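Local coordinates for protein bazooka, isoform C,LD29223p (Drosophila melanogaster, PDB 5OAK) that is a cell-polarity protein whose first PDZ domain binds the PDZ-binding motif of Par6, and which may also bind phosphatidylinositol and phosphatidic acid, at residues L24-H29 / D52-E57. Numbering follows the deposited sequence. Where two conformers were deposited one is given.
Sequences LPDKEH and DDRILE
Asp26 and Arg54 meet within the Bazooka PDZ domain of the fused construct, where the loop leaving strand 21-25 passes strand 54-58. Strand 33-38 pairs with both strands in the antiparallel sheet and lies between them. Asp26, just past the end of strand 21-25, reaches Arg54 directly, and the loop's return toward strand 33-38 brings the carbonyls of His29 and Gly31 to the guanidinium.

The charge pairing is loose. Asp26 OD2 and Arg54 NH2 form a long salt bridge of 3.7 Å; the aspartate runs roughly perpendicular to the arginine, its carboxylate tilted 45° from the guanidinium. Closer is the aliphatic part of the arginine: CD of Arg54 lies 3.2 Å from OD2 of Asp26. Arginine suits the place because it is long enough to span from strand to loop, and its charged head, rich in donors, can meet both the Asp26 carboxylate and the Gly31 carbonyl, to which NH2 hydrogen-bonds as its stronger partner. CG stands anti to the backbone N (chi1 -176°), and a bend at chi3 then sets the guanidinium beside the His29 carbonyl.

Each face of the Arg54 guanidinium has an off-centre neighbour: His29 O stands 3.1 Å from its plane on one side, too poorly angled for a hydrogen bond, and Leu56 CD2 lies on the other. With an alanine here, the Gly31 carbonyl would probably lose this donor and Asp26 the arginine's positive charge.

Within the loop, a short aspartate can serve two donors at once. Asp26, at the centre of an inverse gamma turn, accepts the backbone N-H of Gly31 at OD2, while OD1 takes a histidine N-H. That second bond, from His29 ND1 to Asp26 OD1, is 2.8 Å long, bent to 145° at the hydrogen, and reaches the syn lone pair from nearly within the imidazole plane.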
loop_
_atom_site.group_PDB
_atom_site.type_symbol
_atom_site.label_atom_id
_atom_site.label_comp_id
_atom_site.label_asym_id
_atom_site.label_seq_id
_atom_site.Cartn_x
_atom_site.Cartn_y
_atom_site.Cartn_z
ATOM N N LEU A 24 -6.473 4.161 -2.260
ATOM C CA LEU A 24 -6.643 5.154 -3.309
ATOM C C LEU A 24 -5.569 6.219 -3.194
ATOM O O LEU A 24 -5.054 6.471 -2.110
ATOM C CB LEU A 24 -8.027 5.793 -3.231
ATOM C CG LEU A 24 -8.396 6.453 -1.906
ATOM C CD1 LEU A 24 -8.304 7.964 -2.031
ATOM C CD2 LEU A 24 -9.796 6.033 -1.488
ATOM N N PRO A 25 -5.215 6.835 -4.320
ATOM C CA PRO A 25 -4.194 7.878 -4.284
ATOM C C PRO A 25 -4.551 8.978 -3.312
ATOM O O PRO A 25 -5.688 9.477 -3.311
ATOM C CB PRO A 25 -4.168 8.383 -5.724
ATOM C CG PRO A 25 -4.535 7.191 -6.508
ATOM C CD PRO A 25 -5.633 6.530 -5.687
ATOM N N ASP A 26 -3.580 9.387 -2.512
ATOM C CA ASP A 26 -3.809 10.441 -1.547
ATOM C C ASP A 26 -3.576 11.819 -2.099
ATOM O O ASP A 26 -2.542 12.433 -1.909
ATOM C CB ASP A 26 -2.909 10.229 -0.356
ATOM C CG ASP A 26 -2.931 11.361 0.543
ATOM O OD1 ASP A 26 -4.018 11.630 1.093
ATOM O OD2 ASP A 26 -1.863 11.969 0.644
ATOM N N LYS A 27 -4.630 12.356 -2.644
ATOM C CA LYS A 27 -4.603 13.579 -3.429
ATOM C C LYS A 27 -4.332 14.796 -2.556
ATOM O O LYS A 27 -3.559 15.692 -2.904
ATOM C CB LYS A 27 -5.934 13.730 -4.178
ATOM N N GLU A 28 -4.967 14.810 -1.405
ATOM C CA GLU A 28 -5.035 16.013 -0.611
ATOM C C GLU A 28 -3.840 16.172 0.331
ATOM O O GLU A 28 -3.534 17.300 0.764
ATOM C CB GLU A 28 -6.336 15.993 0.199
ATOM N N HIS A 29 -3.134 15.071 0.634
ATOM C CA HIS A 29 -2.206 15.112 1.756
ATOM C C HIS A 29 -0.767 14.950 1.360
ATOM O O HIS A 29 0.088 14.708 2.197
ATOM C CB HIS A 29 -2.610 14.052 2.766
ATOM C CG HIS A 29 -4.008 14.238 3.265
ATOM N ND1 HIS A 29 -5.094 13.611 2.691
ATOM C CD2 HIS A 29 -4.508 15.039 4.241
ATOM C CE1 HIS A 29 -6.199 14.000 3.302
ATOM N NE2 HIS A 29 -5.871 14.861 4.251
ATOM N N ASP A 52 -7.355 4.450 6.932
ATOM C CA ASP A 52 -6.768 5.795 7.083
ATOM C C ASP A 52 -5.228 5.819 7.267
ATOM O O ASP A 52 -4.654 6.907 7.365
ATOM C CB ASP A 52 -7.459 6.581 8.221
ATOM C CG ASP A 52 -8.919 6.892 7.917
ATOM O OD1 ASP A 52 -9.240 7.191 6.750
ATOM O OD2 ASP A 52 -9.749 6.822 8.857
ATOM N N ASP A 53 -4.552 4.665 7.211
ATOM C CA ASP A 53 -3.101 4.682 7.035
ATOM C C ASP A 53 -2.776 5.385 5.715
ATOM O O ASP A 53 -3.464 5.163 4.717
ATOM C CB ASP A 53 -2.535 3.281 6.892
ATOM C CG ASP A 53 -2.460 2.496 8.184
ATOM O OD1 ASP A 53 -2.639 3.055 9.310
ATOM O OD2 ASP A 53 -2.130 1.286 8.040
ATOM N N ARG A 54 -1.704 6.160 5.692
ATOM C CA ARG A 54 -1.166 6.681 4.449
ATOM C C ARG A 54 0.128 5.941 4.146
ATOM O O ARG A 54 1.093 6.033 4.892
ATOM C CB ARG A 54 -0.903 8.183 4.541
ATOM C CG ARG A 54 -0.418 8.788 3.236
ATOM C CD ARG A 54 -0.751 10.267 3.134
ATOM N NE ARG A 54 0.128 11.066 3.972
ATOM C CZ ARG A 54 1.147 11.788 3.520
ATOM N NH1 ARG A 54 1.888 12.477 4.370
ATOM N NH2 ARG A 54 1.425 11.822 2.227
ATOM N N ILE A 55 0.134 5.195 3.051
ATOM C CA ILE A 55 1.301 4.395 2.672
ATOM C C ILE A 55 2.266 5.313 1.929
ATOM O O ILE A 55 1.896 5.897 0.907
ATOM C CB ILE A 55 0.906 3.230 1.765
ATOM C CG1 ILE A 55 0.012 2.247 2.545
ATOM C CG2 ILE A 55 2.176 2.557 1.239
ATOM C CD1 ILE A 55 -0.693 1.239 1.570
ATOM N N LEU A 56 3.497 5.422 2.420
ATOM C CA LEU A 56 4.488 6.335 1.862
ATOM C C LEU A 56 5.568 5.637 1.043
ATOM O O LEU A 56 6.232 6.268 0.230
ATOM C CB LEU A 56 5.149 7.128 2.985
ATOM C CG LEU A 56 4.209 7.973 3.840
ATOM C CD1 LEU A 56 5.013 8.775 4.847
ATOM C CD2 LEU A 56 3.381 8.889 2.958
ATOM N N GLU A 57 5.753 4.348 1.275
ATOM C CA GLU A 57 6.911 3.661 0.698
ATOM C C GLU A 57 6.623 2.180 0.639
ATOM O O GLU A 57 6.012 1.626 1.589
ATOM C CB GLU A 57 8.169 3.951 1.554
ATOM C CG GLU A 57 9.475 3.369 1.066
ATOM C CD GLU A 57 10.653 3.820 1.937
ATOM O OE1 GLU A 57 11.748 3.221 1.877
ATOM O OE2 GLU A 57 10.479 4.795 2.692
#